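Local coordinates for protein acetyltransferase, GNAT family (Bacillus anthracis str. Sterne, PDB 3FBU) that binds coenzyme A and, as a member of the GNAT family, probably transfers an acetyl group from acetyl-CoA to an acceptor substrate, at residues E6-R11 with K97-E102; G71-H76 with I86-N91. All blocks are in the same frame, centred on the assembly; numbering follows the deposited sequence.

Interaction 1: residues E6-R11 with K97-E102; sequences ERLLIR and KGYASE. With COA (coenzyme A), chain C.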
loop_
_atom_site.group_PDB
_atom_site.type_symbol
_atom_site.label_atom_id
_atom_site.label_comp_id
_atom_site.label_asym_id
_atom_site.label_seq_id
_atom_site.Cartn_x
_atom_site.Cartn_y
_atom_site.Cartn_z
ATOM N N GLU A 6 -20.495 6.629 -11.584
ATOM C CA GLU A 6 -19.994 7.964 -11.913
ATOM C C GLU A 6 -18.926 7.984 -13.028
ATOM O O GLU A 6 -19.098 8.660 -14.040
ATOM C CB GLU A 6 -19.440 8.627 -10.643
ATOM C CG GLU A 6 -20.544 9.165 -9.727
ATOM C CD GLU A 6 -20.051 9.672 -8.358
ATOM O OE1 GLU A 6 -18.848 9.493 -8.013
ATOM O OE2 GLU A 6 -20.890 10.262 -7.625
ATOM N N ARG A 7 -17.837 7.239 -12.835
ATOM C CA ARG A 7 -16.693 7.252 -13.748
ATOM C C ARG A 7 -16.518 5.946 -14.541
ATOM O O ARG A 7 -15.651 5.862 -15.427
ATOM C CB ARG A 7 -15.412 7.489 -12.965
ATOM C CG ARG A 7 -15.381 8.787 -12.151
ATOM C CD ARG A 7 -14.100 8.852 -11.360
ATOM N NE ARG A 7 -14.093 7.808 -10.332
ATOM C CZ ARG A 7 -13.059 7.521 -9.555
ATOM N NH1 ARG A 7 -11.915 8.188 -9.659
ATOM N NH2 ARG A 7 -13.169 6.536 -8.670
ATOM N N LEU A 8 -17.312 4.923 -14.221
ATOM C CA LEU A 8 -17.123 3.597 -14.816
ATOM C C LEU A 8 -18.431 2.891 -15.033
ATOM O O LEU A 8 -19.467 3.250 -14.460
ATOM C CB LEU A 8 -16.209 2.732 -13.923
ATOM C CG LEU A 8 -16.579 2.597 -12.451
ATOM C CD1 LEU A 8 -17.598 1.474 -12.245
ATOM C CD2 LEU A 8 -15.315 2.409 -11.568
ATOM N N LEU A 9 -18.380 1.862 -15.867
ATOM C CA LEU A 9 -19.493 0.970 -16.052
ATOM C C LEU A 9 -19.017 -0.465 -15.883
ATOM O O LEU A 9 -17.834 -0.756 -16.030
ATOM C CB LEU A 9 -20.139 1.147 -17.422
ATOM C CG LEU A 9 -19.358 0.896 -18.710
ATOM C CD1 LEU A 9 -19.256 -0.609 -19.076
ATOM C CD2 LEU A 9 -20.074 1.672 -19.854
ATOM N N ILE A 10 -19.964 -1.336 -15.575
ATOM C CA ILE A 10 -19.701 -2.764 -15.458
ATOM C C ILE A 10 -20.594 -3.438 -16.471
ATOM O O ILE A 10 -21.781 -3.142 -16.561
ATOM C CB ILE A 10 -20.034 -3.294 -14.055
ATOM C CG1 ILE A 10 -19.292 -2.461 -13.003
ATOM C CG2 ILE A 10 -19.650 -4.761 -13.942
ATOM C CD1 ILE A 10 -19.665 -2.772 -11.599
ATOM N N ARG A 11 -20.032 -4.360 -17.234
ATOM C CA ARG A 11 -20.803 -5.079 -18.230
ATOM C C ARG A 11 -20.296 -6.525 -18.266
ATOM O O ARG A 11 -19.382 -6.883 -17.511
ATOM C CB ARG A 11 -20.673 -4.379 -19.601
ATOM C CG ARG A 11 -19.242 -4.362 -20.195
ATOM C CD ARG A 11 -19.229 -4.043 -21.680
ATOM N NE ARG A 11 -17.897 -3.701 -22.193
ATOM C CZ ARG A 11 -16.906 -4.581 -22.417
ATOM N NH1 ARG A 11 -17.061 -5.860 -22.170
ATOM N NH2 ARG A 11 -15.729 -4.164 -22.875
ATOM N N LYS A 97 -7.179 5.002 -7.037
ATOM C CA LYS A 97 -8.029 6.070 -7.540
ATOM C C LYS A 97 -9.497 5.855 -7.155
ATOM O O LYS A 97 -10.352 6.660 -7.492
ATOM C CB LYS A 97 -7.882 6.188 -9.047
ATOM C CG LYS A 97 -6.437 6.408 -9.519
ATOM C CD LYS A 97 -6.317 6.100 -11.030
ATOM C CE LYS A 97 -4.853 6.174 -11.520
ATOM N NZ LYS A 97 -4.264 7.533 -11.221
ATOM N N GLY A 98 -9.797 4.806 -6.396
ATOM C CA GLY A 98 -11.172 4.578 -5.981
ATOM C C GLY A 98 -12.016 3.774 -6.940
ATOM O O GLY A 98 -13.226 3.645 -6.744
ATOM N N TYR A 99 -11.395 3.204 -7.958
ATOM C CA TYR A 99 -12.154 2.467 -8.960
ATOM C C TYR A 99 -12.778 1.190 -8.393
ATOM O O TYR A 99 -13.937 0.914 -8.678
ATOM C CB TYR A 99 -11.292 2.137 -10.169
ATOM C CG TYR A 99 -10.883 3.366 -10.987
ATOM C CD1 TYR A 99 -11.752 4.427 -11.183
ATOM C CD2 TYR A 99 -9.643 3.422 -11.584
ATOM C CE1 TYR A 99 -11.374 5.532 -11.954
ATOM C CE2 TYR A 99 -9.264 4.498 -12.358
ATOM C CZ TYR A 99 -10.129 5.556 -12.530
ATOM O OH TYR A 99 -9.738 6.641 -13.281
ATOM N N ALA A 100 -11.996 0.407 -7.653
ATOM C CA ALA A 100 -12.530 -0.864 -7.108
ATOM C C ALA A 100 -13.697 -0.547 -6.198
ATOM O O ALA A 100 -14.743 -1.183 -6.285
ATOM C CB ALA A 100 -11.474 -1.684 -6.394
ATOM N N SER A 101 -13.535 0.442 -5.319
ATOM C CA SER A 101 -14.616 0.747 -4.376
ATOM C C SER A 101 -15.854 1.275 -5.083
ATOM O O SER A 101 -16.974 0.898 -4.731
ATOM C CB SER A 101 -14.159 1.739 -3.300
ATOM O OG SER A 101 -12.973 1.249 -2.668
ATOM N N GLU A 102 -15.656 2.105 -6.098
ATOM C CA GLU A 102 -16.772 2.640 -6.887
ATOM C C GLU A 102 -17.515 1.513 -7.591
ATOM O O GLU A 102 -18.730 1.453 -7.534
ATOM C CB GLU A 102 -16.287 3.721 -7.896
ATOM C CG GLU A 102 -17.394 4.214 -8.812
ATOM C CD GLU A 102 -16.947 5.342 -9.774
ATOM O OE1 GLU A 102 -15.917 5.978 -9.515
ATOM O OE2 GLU A 102 -17.624 5.545 -10.792
HETATM N N1A COA C . -1.697 -0.135 2.896
HETATM C C2A COA C . -2.813 0.456 3.429
HETATM N N3A COA C . -3.814 0.904 2.608
HETATM C C4A COA C . -3.686 0.745 1.264
HETATM C C5A COA C . -2.569 0.147 0.705
HETATM C C6A COA C . -1.558 -0.320 1.542
HETATM N N6A COA C . -0.478 -0.929 1.049
HETATM N N7A COA C . -2.731 0.136 -0.625
HETATM C C8A COA C . -3.908 0.718 -0.931
HETATM N N9A COA C . -4.508 1.107 0.238
HETATM C C1B COA C . -5.858 1.648 0.446
HETATM C C2B COA C . -6.121 2.936 -0.336
HETATM O O2B COA C . -5.622 4.085 0.339
HETATM C C3B COA C . -7.631 2.882 -0.409
HETATM O O3B COA C . -8.208 3.369 0.793
HETATM P P3B COA C . -8.650 4.911 1.017
HETATM O O7A COA C . -9.511 5.038 2.232
HETATM O O8A COA C . -7.388 5.726 1.131
HETATM O O9A COA C . -9.437 5.309 -0.212
HETATM C C4B COA C . -7.934 1.383 -0.550
HETATM O O4B COA C . -6.835 0.713 0.006
HETATM C C5B COA C . -8.091 0.939 -1.999
HETATM O O5B COA C . -9.299 1.498 -2.480
HETATM P P1A COA C . -9.561 1.650 -4.050
HETATM O O1A COA C . -8.740 2.813 -4.580
HETATM O O2A COA C . -11.012 1.792 -4.293
HETATM O O3A COA C . -9.053 0.229 -4.600
HETATM P P2A COA C . -8.217 -0.035 -5.955
HETATM O O4A COA C . -8.965 0.569 -7.118
HETATM O O5A COA C . -6.781 0.461 -5.753
HETATM O O6A COA C . -8.248 -1.650 -6.000
HETATM C CBP COA C . -7.775 -3.874 -5.271
HETATM C CCP COA C . -8.122 -2.450 -4.835
HETATM C CDP COA C . -8.862 -4.272 -6.286
HETATM C CEP COA C . -7.814 -4.689 -3.977
HETATM C CAP COA C . -6.363 -3.901 -5.913
HETATM O OAP COA C . -5.354 -3.604 -4.960
HETATM C C9P COA C . -6.007 -5.236 -6.494
HETATM O O9P COA C . -6.510 -5.607 -7.718
HETATM N N8P COA C . -5.278 -6.102 -5.783
HETATM C C7P COA C . -4.767 -7.335 -6.380
HETATM C C6P COA C . -5.831 -8.406 -6.546
HETATM C C5P COA C . -6.430 -8.820 -5.203
HETATM O O5P COA C . -5.725 -9.174 -4.230
HETATM N N4P COA C . -7.746 -8.818 -5.156
HETATM C C3P COA C . -8.470 -9.065 -3.903
HETATM C C2P COA C . -8.621 -10.526 -3.545
HETATM S S1P COA C . -9.699 -10.723 -2.093
#
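Arg7 stands just ahead of strand 8-10 and reaches over to the start of helix 99-114. Its CB, CG and CD pass alongside the Glu102 carboxylate in van der Waals contact. CG lies anti to the carbonyl carbon, and the chain bends at CD (chi3 -67°), which turns the guanidinium toward the helix start. NE then donates to Glu102 OE1 at 2.7 Å, on the syn lone pair of that oxygen. NH2 gives a second bond to the same OE1, at 2.9 Å. This is a side-on salt bridge, with guanidinium and carboxylate planes only 16° apart. At the far end NH1 and NH2 both donate to Lys97 O, each at 3.1 Å, so the tip grips one carbonyl end-on. All these acceptors lie in the guanidinium plane. Tyr99 CE1 sits over one face of the group, 3.5 Å from Arg7 CZ, with the two planes 43° apart.

Glu102 answers with an extended chain, CG anti to its backbone N. Its OE2 takes the backbone N-H of Arg7 in a nearly straight bond of 2.7 Å. Leu8 meets the Glu102 chain tip to tip, and its CD2 also packs against Tyr99 CD1.

Gly98 and the first helical turn form part of the pyrophosphate site of coenzyme A, the glycine-containing loop and helix start of GNAT enzymes. Gly98 N donates to O1A, Ala100 N to O4A, and Ser101 N and OG both to O2A. Gly98 is the N-cap residue, and Gly98 O accepts from Glu102 N at 2.9 Å.

Arg7 thus ties the loop at Lys97 to the first helical turn, while the backbone N-H groups of Gly98, Ala100 and Ser101 point to the pyrophosphate. The positive charge nearby may also favour an ionised Glu102.

Interaction 2: residues G71-H76 with I86-N91; sequences GHIVFH and IGWVFN. With COA (coenzyme A), chain C.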
loop_
_atom_site.group_PDB
_atom_site.type_symbol
_atom_site.label_atom_id
_atom_site.label_comp_id
_atom_site.label_asym_id
_atom_site.label_seq_id
_atom_site.Cartn_x
_atom_site.Cartn_y
_atom_site.Cartn_z
ATOM N N GLY A 71 -10.191 -3.431 -14.848
ATOM C CA GLY A 71 -10.255 -4.561 -13.924
ATOM C C GLY A 71 -11.544 -5.323 -14.088
ATOM O O GLY A 71 -12.285 -5.129 -15.051
ATOM N N HIS A 72 -11.784 -6.251 -13.172
ATOM C CA HIS A 72 -13.060 -6.932 -13.136
ATOM C C HIS A 72 -13.582 -7.138 -11.706
ATOM O O HIS A 72 -12.825 -7.170 -10.717
ATOM C CB HIS A 72 -13.020 -8.249 -13.946
ATOM C CG HIS A 72 -12.202 -9.351 -13.333
ATOM N ND1 HIS A 72 -10.885 -9.582 -13.685
ATOM C CD2 HIS A 72 -12.520 -10.311 -12.420
ATOM C CE1 HIS A 72 -10.421 -10.614 -13.004
ATOM N NE2 HIS A 72 -11.384 -11.073 -12.223
ATOM N N ILE A 73 -14.903 -7.202 -11.632
ATOM C CA ILE A 73 -15.627 -7.539 -10.413
ATOM C C ILE A 73 -16.032 -9.010 -10.463
ATOM O O ILE A 73 -16.560 -9.507 -11.486
ATOM C CB ILE A 73 -16.895 -6.644 -10.263
ATOM C CG1 ILE A 73 -16.510 -5.199 -9.877
ATOM C CG2 ILE A 73 -17.888 -7.268 -9.268
ATOM C CD1 ILE A 73 -15.958 -5.000 -8.457
ATOM N N VAL A 74 -15.779 -9.684 -9.346
ATOM C CA VAL A 74 -16.233 -11.039 -9.105
ATOM C C VAL A 74 -17.587 -10.928 -8.396
ATOM O O VAL A 74 -17.698 -10.241 -7.390
ATOM C CB VAL A 74 -15.226 -11.814 -8.245
ATOM C CG1 VAL A 74 -15.618 -13.267 -8.126
ATOM C CG2 VAL A 74 -13.788 -11.705 -8.818
ATOM N N PHE A 75 -18.615 -11.575 -8.943
ATOM C CA PHE A 75 -19.956 -11.532 -8.313
ATOM C C PHE A 75 -20.771 -12.776 -8.689
ATOM O O PHE A 75 -21.134 -12.947 -9.837
ATOM C CB PHE A 75 -20.671 -10.238 -8.688
ATOM C CG PHE A 75 -21.868 -9.920 -7.834
ATOM C CD1 PHE A 75 -21.751 -9.775 -6.463
ATOM C CD2 PHE A 75 -23.108 -9.762 -8.413
ATOM C CE1 PHE A 75 -22.841 -9.447 -5.682
ATOM C CE2 PHE A 75 -24.211 -9.431 -7.621
ATOM C CZ PHE A 75 -24.062 -9.294 -6.258
ATOM N N HIS A 76 -21.034 -13.643 -7.709
ATOM C CA HIS A 76 -21.703 -14.921 -7.958
ATOM C C HIS A 76 -22.398 -15.476 -6.723
ATOM O O HIS A 76 -22.085 -15.112 -5.599
ATOM C CB HIS A 76 -20.716 -15.977 -8.495
ATOM C CG HIS A 76 -19.543 -16.256 -7.609
ATOM N ND1 HIS A 76 -19.604 -17.085 -6.509
ATOM C CD2 HIS A 76 -18.266 -15.801 -7.665
ATOM C CE1 HIS A 76 -18.411 -17.150 -5.941
ATOM N NE2 HIS A 76 -17.587 -16.367 -6.614
ATOM N N ILE A 86 -18.671 -11.342 -3.425
ATOM C CA ILE A 86 -18.091 -10.275 -4.261
ATOM C C ILE A 86 -16.569 -10.249 -4.059
ATOM O O ILE A 86 -16.056 -10.564 -2.980
ATOM C CB ILE A 86 -18.745 -8.877 -3.947
ATOM C CG1 ILE A 86 -18.408 -7.786 -5.008
ATOM C CG2 ILE A 86 -18.372 -8.414 -2.520
ATOM C CD1 ILE A 86 -19.290 -6.498 -4.878
ATOM N N GLY A 87 -15.879 -9.810 -5.114
ATOM C CA GLY A 87 -14.452 -9.652 -5.144
ATOM C C GLY A 87 -14.070 -8.762 -6.304
ATOM O O GLY A 87 -14.943 -8.256 -7.024
ATOM N N TRP A 88 -12.765 -8.626 -6.526
ATOM C CA TRP A 88 -12.260 -7.599 -7.438
ATOM C C TRP A 88 -10.813 -7.887 -7.764
ATOM O O TRP A 88 -10.068 -8.272 -6.887
ATOM C CB TRP A 88 -12.367 -6.216 -6.768
ATOM C CG TRP A 88 -12.240 -6.262 -5.278
ATOM C CD1 TRP A 88 -11.105 -6.433 -4.539
ATOM C CD2 TRP A 88 -13.310 -6.171 -4.346
ATOM N NE1 TRP A 88 -11.408 -6.442 -3.187
ATOM C CE2 TRP A 88 -12.756 -6.279 -3.042
ATOM C CE3 TRP A 88 -14.689 -6.014 -4.480
ATOM C CZ2 TRP A 88 -13.538 -6.258 -1.903
ATOM C CZ3 TRP A 88 -15.455 -5.985 -3.352
ATOM C CH2 TRP A 88 -14.887 -6.090 -2.081
ATOM N N VAL A 89 -10.423 -7.677 -9.024
ATOM C CA VAL A 89 -9.031 -7.758 -9.457
ATOM C C VAL A 89 -8.831 -6.639 -10.489
ATOM O O VAL A 89 -9.570 -6.572 -11.481
ATOM C CB VAL A 89 -8.692 -9.113 -10.119
ATOM C CG1 VAL A 89 -7.182 -9.186 -10.463
ATOM C CG2 VAL A 89 -9.179 -10.348 -9.219
ATOM N N PHE A 90 -7.854 -5.771 -10.224
ATOM C CA PHE A 90 -7.667 -4.551 -11.005
ATOM C C PHE A 90 -6.233 -4.451 -11.501
ATOM O O PHE A 90 -5.326 -5.125 -11.000
ATOM C CB PHE A 90 -8.059 -3.303 -10.190
ATOM C CG PHE A 90 -9.528 -3.017 -10.215
ATOM C CD1 PHE A 90 -10.414 -3.855 -9.565
ATOM C CD2 PHE A 90 -10.024 -1.936 -10.882
ATOM C CE1 PHE A 90 -11.746 -3.623 -9.615
ATOM C CE2 PHE A 90 -11.358 -1.693 -10.916
ATOM C CZ PHE A 90 -12.228 -2.534 -10.278
ATOM N N ASN A 91 -6.080 -3.652 -12.542
ATOM C CA ASN A 91 -4.815 -3.344 -13.168
ATOM C C ASN A 91 -4.087 -2.325 -12.305
ATOM O O ASN A 91 -4.639 -1.244 -12.039
ATOM C CB ASN A 91 -5.081 -2.773 -14.572
ATOM C CG ASN A 91 -3.815 -2.537 -15.378
ATOM O OD1 ASN A 91 -2.785 -2.110 -14.854
ATOM N ND2 ASN A 91 -3.895 -2.806 -16.683
HETATM N N1A COA C . -1.697 -0.135 2.896
HETATM C C2A COA C . -2.813 0.456 3.429
HETATM N N3A COA C . -3.814 0.904 2.608
HETATM C C4A COA C . -3.686 0.745 1.264
HETATM C C5A COA C . -2.569 0.147 0.705
HETATM C C6A COA C . -1.558 -0.320 1.542
HETATM N N6A COA C . -0.478 -0.929 1.049
HETATM N N7A COA C . -2.731 0.136 -0.625
HETATM C C8A COA C . -3.908 0.718 -0.931
HETATM N N9A COA C . -4.508 1.107 0.238
HETATM C C1B COA C . -5.858 1.648 0.446
HETATM C C2B COA C . -6.121 2.936 -0.336
HETATM O O2B COA C . -5.622 4.085 0.339
HETATM C C3B COA C . -7.631 2.882 -0.409
HETATM O O3B COA C . -8.208 3.369 0.793
HETATM P P3B COA C . -8.650 4.911 1.017
HETATM O O7A COA C . -9.511 5.038 2.232
HETATM O O8A COA C . -7.388 5.726 1.131
HETATM O O9A COA C . -9.437 5.309 -0.212
HETATM C C4B COA C . -7.934 1.383 -0.550
HETATM O O4B COA C . -6.835 0.713 0.006
HETATM C C5B COA C . -8.091 0.939 -1.999
HETATM O O5B COA C . -9.299 1.498 -2.480
HETATM P P1A COA C . -9.561 1.650 -4.050
HETATM O O1A COA C . -8.740 2.813 -4.580
HETATM O O2A COA C . -11.012 1.792 -4.293
HETATM O O3A COA C . -9.053 0.229 -4.600
HETATM P P2A COA C . -8.217 -0.035 -5.955
HETATM O O4A COA C . -8.965 0.569 -7.118
HETATM O O5A COA C . -6.781 0.461 -5.753
HETATM O O6A COA C . -8.248 -1.650 -6.000
HETATM C CBP COA C . -7.775 -3.874 -5.271
HETATM C CCP COA C . -8.122 -2.450 -4.835
HETATM C CDP COA C . -8.862 -4.272 -6.286
HETATM C CEP COA C . -7.814 -4.689 -3.977
HETATM C CAP COA C . -6.363 -3.901 -5.913
HETATM O OAP COA C . -5.354 -3.604 -4.960
HETATM C C9P COA C . -6.007 -5.236 -6.494
HETATM O O9P COA C . -6.510 -5.607 -7.718
HETATM N N8P COA C . -5.278 -6.102 -5.783
HETATM C C7P COA C . -4.767 -7.335 -6.380
HETATM C C6P COA C . -5.831 -8.406 -6.546
HETATM C C5P COA C . -6.430 -8.820 -5.203
HETATM O O5P COA C . -5.725 -9.174 -4.230
HETATM N N4P COA C . -7.746 -8.818 -5.156
HETATM C C3P COA C . -8.470 -9.065 -3.903
HETATM C C2P COA C . -8.621 -10.526 -3.545
HETATM S S1P COA C . -9.699 -10.723 -2.093
#
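Strands 68-79 and 83-90 form an antiparallel hairpin in the middle of the sheet, and the paired segments run at 163° to each other.

Backbone hydrogen bonds come in two pairs. His72 and Val89 exchange both: His72 N to Val89 O is 2.8 Å, and Val89 N to His72 O is 3.0 Å. Each donor lies nearly along the C=O axis. In the second pair Val74 N meets Gly87 O at 2.9 Å, and Gly87 N donates back to Val74 O. Here both donors stand above the plane of the carbonyl they meet. CA-H...O contacts fill in between, the shortest from Ile86 CA to Val74 O.

The CH-pi contact is at Gly71. Its CA lies over one face of the Phe90 ring, 4.1 Å from the centroid and 15° off the normal. Gly71 has no side chain, and this lets the ring lie flat across the backbone.

Side-chain packing divides between the faces. On one, Ile73 CD1 touches Trp88 CB near the indole edge, and Ile86 CB meets the edge of the Phe75 ring at CD1. Helix 99-114 covers this side, with Thr107 against Ile73, Phe75 and Ile86. On the other, His72 lies beside Val89, with His72 CE1 3.7 Å from Val89 CB. His72 ND1 is hydrogen-bonded to Tyr24 OH.

Coenzyme A binds along the 86-91 segment. Trp88 O accepts from N4P at 2.9 Å, and Phe90 N donates to O9P at 2.8 Å. Trp88 CD1 and Phe90 CD1 both touch the methyl CDP, while Trp88 NE1 is hydrogen-bonded to Ser131 OG.

The chemistry implies a division of labour: Val89 spends its backbone groups on the hairpin, while Trp88 O and Phe90 N serve the pantetheine arm, much as another strand would.

After the short edge strand 3-4 the chain forms strand 8-10, second from that edge. It then passes through helices 18-25 and 41-50 and strand 58-63 to the hairpin. Interaction 2 closes a short loop there, between 71-76 and 86-91. Soon after strand 83-90 the chain enters helix 99-114, whose start returns to 6-11 and closes the long loop of interaction 1. Interaction 2 is nested inside that loop. The two meet directly where Phe90 CZ packs 3.6 Å from Ala100 CA. Together they join an early strand, the central hairpin and the helix around coenzyme A: interaction 2 meets its pantetheine arm and interaction 1 its pyrophosphate.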